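Local coordinates for excinuclease ABC, subunit A. (Deinococcus radiodurans, PDB 2VF7), which probably binds DNA and hydrolyses ATP as an ABC-type, zinc-containing UvrA protein of DNA repair and damage recognition, at residues Val95-Ala100 with Arg387-Thr392; Val401-Asp406 with Asn432-Val437. The protein carries 1 engineered substitution. All blocks are in the same frame, centred on the assembly; numbering follows the deposited sequence. Where two conformers were deposited one is given.

Contact 1: residues Val95-Ala100 with Arg387-Thr392; sequences VALQQA and RLRLAT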
loop_
_atom_site.group_PDB
_atom_site.type_symbol
_atom_site.label_atom_id
_atom_site.label_comp_id
_atom_site.label_asym_id
_atom_site.label_seq_id
_atom_site.Cartn_x
_atom_site.Cartn_y
_atom_site.Cartn_z
ATOM N N VAL A 95 12.722 7.100 7.500
ATOM C CA VAL A 95 12.761 7.298 6.046
ATOM C C VAL A 95 14.175 6.982 5.524
ATOM O O VAL A 95 15.141 7.531 6.023
ATOM C CB VAL A 95 12.398 8.770 5.676
ATOM C CG1 VAL A 95 12.245 8.930 4.174
ATOM C CG2 VAL A 95 11.115 9.215 6.394
ATOM N N ALA A 96 14.299 6.081 4.548
ATOM C CA ALA A 96 15.580 5.865 3.877
ATOM C C ALA A 96 15.671 6.781 2.660
ATOM O O ALA A 96 14.775 6.773 1.803
ATOM C CB ALA A 96 15.767 4.404 3.464
ATOM N N LEU A 97 16.741 7.577 2.611
ATOM C CA LEU A 97 17.008 8.446 1.456
ATOM C C LEU A 97 17.703 7.750 0.273
ATOM O O LEU A 97 18.025 8.390 -0.727
ATOM C CB LEU A 97 17.735 9.726 1.885
ATOM C CG LEU A 97 16.879 10.583 2.845
ATOM C CD1 LEU A 97 17.622 11.819 3.268
ATOM C CD2 LEU A 97 15.512 10.941 2.233
ATOM N N GLN A 98 17.902 6.431 0.399
ATOM C CA GLN A 98 18.338 5.571 -0.704
ATOM C C GLN A 98 17.409 4.386 -0.853
ATOM O O GLN A 98 16.855 3.888 0.129
ATOM C CB GLN A 98 19.774 5.088 -0.492
ATOM C CG GLN A 98 20.329 4.235 -1.642
ATOM C CD GLN A 98 21.686 4.695 -2.104
ATOM O OE1 GLN A 98 22.685 4.045 -1.825
ATOM N NE2 GLN A 98 21.738 5.838 -2.802
ATOM N N GLN A 99 17.247 3.927 -2.089
ATOM C CA GLN A 99 16.446 2.751 -2.383
ATOM C C GLN A 99 17.196 1.453 -2.044
ATOM O O GLN A 99 18.432 1.415 -2.021
ATOM C CB GLN A 99 16.078 2.769 -3.865
ATOM C CG GLN A 99 14.665 2.336 -4.195
ATOM C CD GLN A 99 14.402 2.428 -5.693
ATOM O OE1 GLN A 99 14.880 1.592 -6.471
ATOM N NE2 GLN A 99 13.653 3.460 -6.110
ATOM N N ALA A 100 16.431 0.393 -1.800
ATOM C CA ALA A 100 16.972 -0.912 -1.395
ATOM C C ALA A 100 17.940 -1.550 -2.408
ATOM O O ALA A 100 17.629 -1.665 -3.590
ATOM C CB ALA A 100 15.832 -1.880 -1.080
ATOM N N ARG A 387 21.310 13.261 -2.859
ATOM C CA ARG A 387 21.505 14.664 -2.529
ATOM C C ARG A 387 20.298 15.503 -2.923
ATOM O O ARG A 387 19.961 16.461 -2.232
ATOM C CB ARG A 387 22.780 15.215 -3.195
ATOM C CG ARG A 387 23.976 15.381 -2.254
ATOM C CD ARG A 387 25.269 15.801 -2.963
ATOM N NE ARG A 387 26.088 14.646 -3.346
ATOM C CZ ARG A 387 26.635 14.451 -4.547
ATOM N NH1 ARG A 387 26.482 15.339 -5.522
ATOM N NH2 ARG A 387 27.353 13.360 -4.772
ATOM N N LEU A 388 19.663 15.160 -4.040
ATOM C CA LEU A 388 18.389 15.756 -4.430
ATOM C C LEU A 388 17.233 15.325 -3.538
ATOM O O LEU A 388 16.150 15.903 -3.598
ATOM C CB LEU A 388 18.022 15.331 -5.840
ATOM C CG LEU A 388 18.701 15.934 -7.066
ATOM C CD1 LEU A 388 18.243 15.121 -8.273
ATOM C CD2 LEU A 388 18.371 17.421 -7.244
ATOM N N ARG A 389 17.433 14.263 -2.767
ATOM C CA ARG A 389 16.391 13.763 -1.880
ATOM C C ARG A 389 16.553 14.382 -0.499
ATOM O O ARG A 389 15.578 14.649 0.200
ATOM C CB ARG A 389 16.415 12.252 -1.835
ATOM C CG ARG A 389 15.038 11.687 -1.652
ATOM C CD ARG A 389 14.676 10.644 -2.696
ATOM N NE ARG A 389 14.674 9.280 -2.163
ATOM C CZ ARG A 389 13.822 8.795 -1.251
ATOM N NH1 ARG A 389 12.878 9.563 -0.704
ATOM N NH2 ARG A 389 13.926 7.527 -0.870
ATOM N N LEU A 390 17.811 14.614 -0.145
ATOM C CA LEU A 390 18.199 15.371 1.018
ATOM C C LEU A 390 17.637 16.805 0.943
ATOM O O LEU A 390 17.011 17.289 1.892
ATOM C CB LEU A 390 19.723 15.387 1.102
ATOM C CG LEU A 390 20.332 15.799 2.436
ATOM C CD1 LEU A 390 19.859 14.858 3.510
ATOM C CD2 LEU A 390 21.859 15.847 2.409
ATOM N N ALA A 391 17.852 17.462 -0.196
ATOM C CA ALA A 391 17.406 18.826 -0.417
ATOM C C ALA A 391 15.897 18.927 -0.267
ATOM O O ALA A 391 15.394 19.858 0.371
ATOM C CB ALA A 391 17.843 19.308 -1.769
ATOM N N THR A 392 15.179 17.943 -0.812
ATOM C CA THR A 392 13.702 17.941 -0.800
ATOM C C THR A 392 13.131 17.810 0.614
ATOM O O THR A 392 12.061 18.350 0.923
ATOM C CB THR A 392 13.147 16.819 -1.707
ATOM O OG1 THR A 392 13.675 16.988 -3.028
ATOM C CG2 THR A 392 11.645 16.871 -1.777
#
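Two bends in the side chain of Arg389, at chi2 (127°) and chi3 (107°), set CD and NE on a course from the helix toward the backbone of Ala96 and Leu97. Leu97 answers with CG anti to its carbonyl carbon, beside the backbone N (chi1 -63°), and its two methyls part between two neighbours on the helix. Leu97 CD2 lies against the aliphatic start of the arginine, 4.0 Å from Arg389 CG, in a slanting crossing of the two side chains. Leu97 CD1 meets Leu390 CD1 at 3.8 Å, and here the leucine side chains cross at about a right angle.

One face of the Arg389 guanidinium is turned to Leu97 CA, which stands 3.9 Å above its plane, offset toward the rim. Arg389 NH2 comes within 2.9 Å of Ala96 O, but the angle is too poor for a hydrogen bond, and the carbonyl sits obliquely to the group. The charged end is instead held across the dimer interface, where NH1 bonds to the backbone O of Ser68 of the second subunit and Pro71 of that subunit packs on the side chain. The buried positive charge probably still gains from the nearby Ala96 carbonyl. Leu390 also packs on Leu405 and on Leu424 and Leu427 of helix 417-428.

The contact buries 226 Å² and joins the end of edge strand 94-96, with the loop that follows, to helix 382-393. An LSPGE sequence resembling the ABC signature motif leads into that helix, the glutamine-bearing loop is consistent with a Q-loop, and the packing of this helix against the sheet edge is consistent with the signature-helix arrangement of an ABC-type nucleotide-binding domain.

Contact 2: residues Val401-Asp406 with Asn432-Val437; sequences VVYVLD and NSLFVV
Val402 sets its CG1 over one face of the Phe435 ring in a CH-pi contact: this methyl, anti to the backbone N (chi1 -160°), sits 3.6 Å from the ring centroid and only 7° off the normal. An alanine in place of Phe435 would probably leave this methyl without its aromatic cover and open a gap toward Leu57 of helix 49-69, on which the ring also packs. On the opposite face of the sheet, Tyr403 turns its edge to Asn432, with Tyr403 CE1 3.8 Å from Asn432 CG and the ring and amide planes 78° apart. The Tyr403 OH is hydrogen-bonded to Gln393 OE1, while Asn432 ND2 is held by the backbone O of Leu427.

The two strands are the parallel pair of a beta-alpha-beta unit, connected through helix 417-428; the first, ending in Asp406, carries a hydrophobic run before an aspartate, consistent with a Walker B strand. Five backbone hydrogen bonds join them, among them Phe435 N to Tyr403 O at 2.8 Å. On the Tyr403 face, Leu405 and Leu434 lie side by side, pointing the same way, and Leu405 CD1 lies 4.0 Å from Leu434 CD2. Leu405 CD1 also reaches Val436 CG2, at 3.8 Å, where the two side chains slant across each other.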
loop_
_atom_site.group_PDB
_atom_site.type_symbol
_atom_site.label_atom_id
_atom_site.label_comp_id
_atom_site.label_asym_id
_atom_site.label_seq_id
_atom_site.Cartn_x
_atom_site.Cartn_y
_atom_site.Cartn_z
ATOM N N VAL A 401 11.250 12.177 12.609
ATOM C CA VAL A 401 11.569 10.895 11.948
ATOM C C VAL A 401 13.093 10.703 12.030
ATOM O O VAL A 401 13.801 11.641 12.392
ATOM C CB VAL A 401 11.081 10.813 10.437
ATOM C CG1 VAL A 401 9.582 10.807 10.320
ATOM C CG2 VAL A 401 11.678 11.918 9.574
ATOM N N VAL A 402 13.569 9.494 11.742
ATOM C CA VAL A 402 14.984 9.222 11.482
ATOM C C VAL A 402 15.261 9.113 9.985
ATOM O O VAL A 402 14.589 8.361 9.277
ATOM C CB VAL A 402 15.467 7.872 12.076
ATOM C CG1 VAL A 402 17.013 7.887 12.217
ATOM C CG2 VAL A 402 14.815 7.581 13.400
ATOM N N TYR A 403 16.272 9.842 9.515
ATOM C CA TYR A 403 16.772 9.686 8.144
ATOM C C TYR A 403 17.943 8.726 8.115
ATOM O O TYR A 403 18.896 8.874 8.877
ATOM C CB TYR A 403 17.178 11.034 7.563
ATOM C CG TYR A 403 15.983 11.911 7.238
ATOM C CD1 TYR A 403 15.660 13.026 8.027
ATOM C CD2 TYR A 403 15.171 11.615 6.154
ATOM C CE1 TYR A 403 14.556 13.832 7.718
ATOM C CE2 TYR A 403 14.061 12.398 5.844
ATOM C CZ TYR A 403 13.763 13.512 6.615
ATOM O OH TYR A 403 12.664 14.277 6.264
ATOM N N VAL A 404 17.853 7.730 7.239
ATOM C CA VAL A 404 18.908 6.727 7.082
ATOM C C VAL A 404 19.637 6.921 5.731
ATOM O O VAL A 404 19.068 6.726 4.659
ATOM C CB VAL A 404 18.350 5.290 7.229
ATOM C CG1 VAL A 404 19.472 4.336 7.555
ATOM C CG2 VAL A 404 17.287 5.234 8.321
ATOM N N LEU A 405 20.890 7.355 5.811
ATOM C CA LEU A 405 21.667 7.697 4.623
ATOM C C LEU A 405 22.841 6.726 4.371
ATOM O O LEU A 405 23.448 6.197 5.311
ATOM C CB LEU A 405 22.150 9.156 4.697
ATOM C CG LEU A 405 21.148 10.325 4.778
ATOM C CD1 LEU A 405 21.134 10.958 6.159
ATOM C CD2 LEU A 405 21.538 11.406 3.796
ATOM N N ASP A 406 23.145 6.493 3.100
ATOM C CA ASP A 406 24.252 5.596 2.726
ATOM C C ASP A 406 25.280 6.294 1.842
ATOM O O ASP A 406 25.133 6.328 0.620
ATOM C CB ASP A 406 23.744 4.328 2.042
ATOM C CG ASP A 406 24.882 3.462 1.508
ATOM O OD1 ASP A 406 25.067 3.446 0.275
ATOM O OD2 ASP A 406 25.613 2.828 2.318
ATOM N N ASN A 432 14.758 16.208 13.630
ATOM C CA ASN A 432 15.019 14.849 13.123
ATOM C C ASN A 432 16.336 14.227 13.622
ATOM O O ASN A 432 17.172 14.909 14.206
ATOM C CB ASN A 432 14.982 14.814 11.586
ATOM C CG ASN A 432 13.798 15.572 11.001
ATOM O OD1 ASN A 432 12.644 15.189 11.168
ATOM N ND2 ASN A 432 14.092 16.659 10.296
ATOM N N SER A 433 16.493 12.923 13.389
ATOM C CA SER A 433 17.705 12.165 13.732
ATOM C C SER A 433 18.298 11.588 12.453
ATOM O O SER A 433 17.561 11.204 11.537
ATOM C CB SER A 433 17.383 11.003 14.691
ATOM O OG SER A 433 16.586 11.406 15.795
ATOM N N LEU A 434 19.625 11.484 12.404
ATOM C CA LEU A 434 20.307 11.056 11.193
ATOM C C LEU A 434 21.209 9.852 11.443
ATOM O O LEU A 434 22.115 9.904 12.272
ATOM C CB LEU A 434 21.106 12.231 10.603
ATOM C CG LEU A 434 20.305 13.512 10.311
ATOM C CD1 LEU A 434 21.106 14.728 10.677
ATOM C CD2 LEU A 434 19.887 13.578 8.885
ATOM N N PHE A 435 20.933 8.752 10.744
ATOM C CA PHE A 435 21.806 7.580 10.791
ATOM C C PHE A 435 22.549 7.504 9.454
ATOM O O PHE A 435 21.934 7.291 8.411
ATOM C CB PHE A 435 21.028 6.272 11.057
ATOM C CG PHE A 435 20.390 6.174 12.442
ATOM C CD1 PHE A 435 20.679 7.095 13.457
ATOM C CD2 PHE A 435 19.495 5.126 12.727
ATOM C CE1 PHE A 435 20.079 6.976 14.713
ATOM C CE2 PHE A 435 18.890 5.009 13.981
ATOM C CZ PHE A 435 19.177 5.923 14.972
ATOM N N VAL A 436 23.866 7.660 9.496
ATOM C CA VAL A 436 24.660 7.820 8.287
ATOM C C VAL A 436 25.787 6.808 8.228
ATOM O O VAL A 436 26.681 6.856 9.050
ATOM C CB VAL A 436 25.278 9.229 8.219
ATOM C CG1 VAL A 436 26.161 9.400 6.956
ATOM C CG2 VAL A 436 24.173 10.281 8.276
ATOM N N VAL A 437 25.732 5.876 7.275
ATOM C CA VAL A 437 26.915 5.067 6.997
ATOM C C VAL A 437 27.817 5.783 6.017
ATOM O O VAL A 437 27.420 6.107 4.896
ATOM C CB VAL A 437 26.613 3.558 6.652
ATOM C CG1 VAL A 437 25.138 3.300 6.487
ATOM C CG2 VAL A 437 27.435 3.057 5.481
HETATM O O HOH W 1 14.037 12.009 15.805
#

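In the fold
Contacts 1 and 2 lie with their centres 10 Å apart and share one sheet, in which strand 94-96 runs parallel to strand 402-406. Val95 N to Val402 O, at 2.9 Å, and Val95 O to Val404 N, at 3.0 Å, are probable hydrogen bonds between them. Leu97 CD1, which faces the helix in contact 1, also packs on Tyr403 CD2 at 3.8 Å. The sheet then leads to the nucleotide: the side chain of Val437 is about 5 Å from a bound ADP and that of Asp406 about 4 Å from that of Ser50, an ADP-binding residue. Contact 1 is more remote, with the Gln98 side chain about 11 Å from a bound ADP.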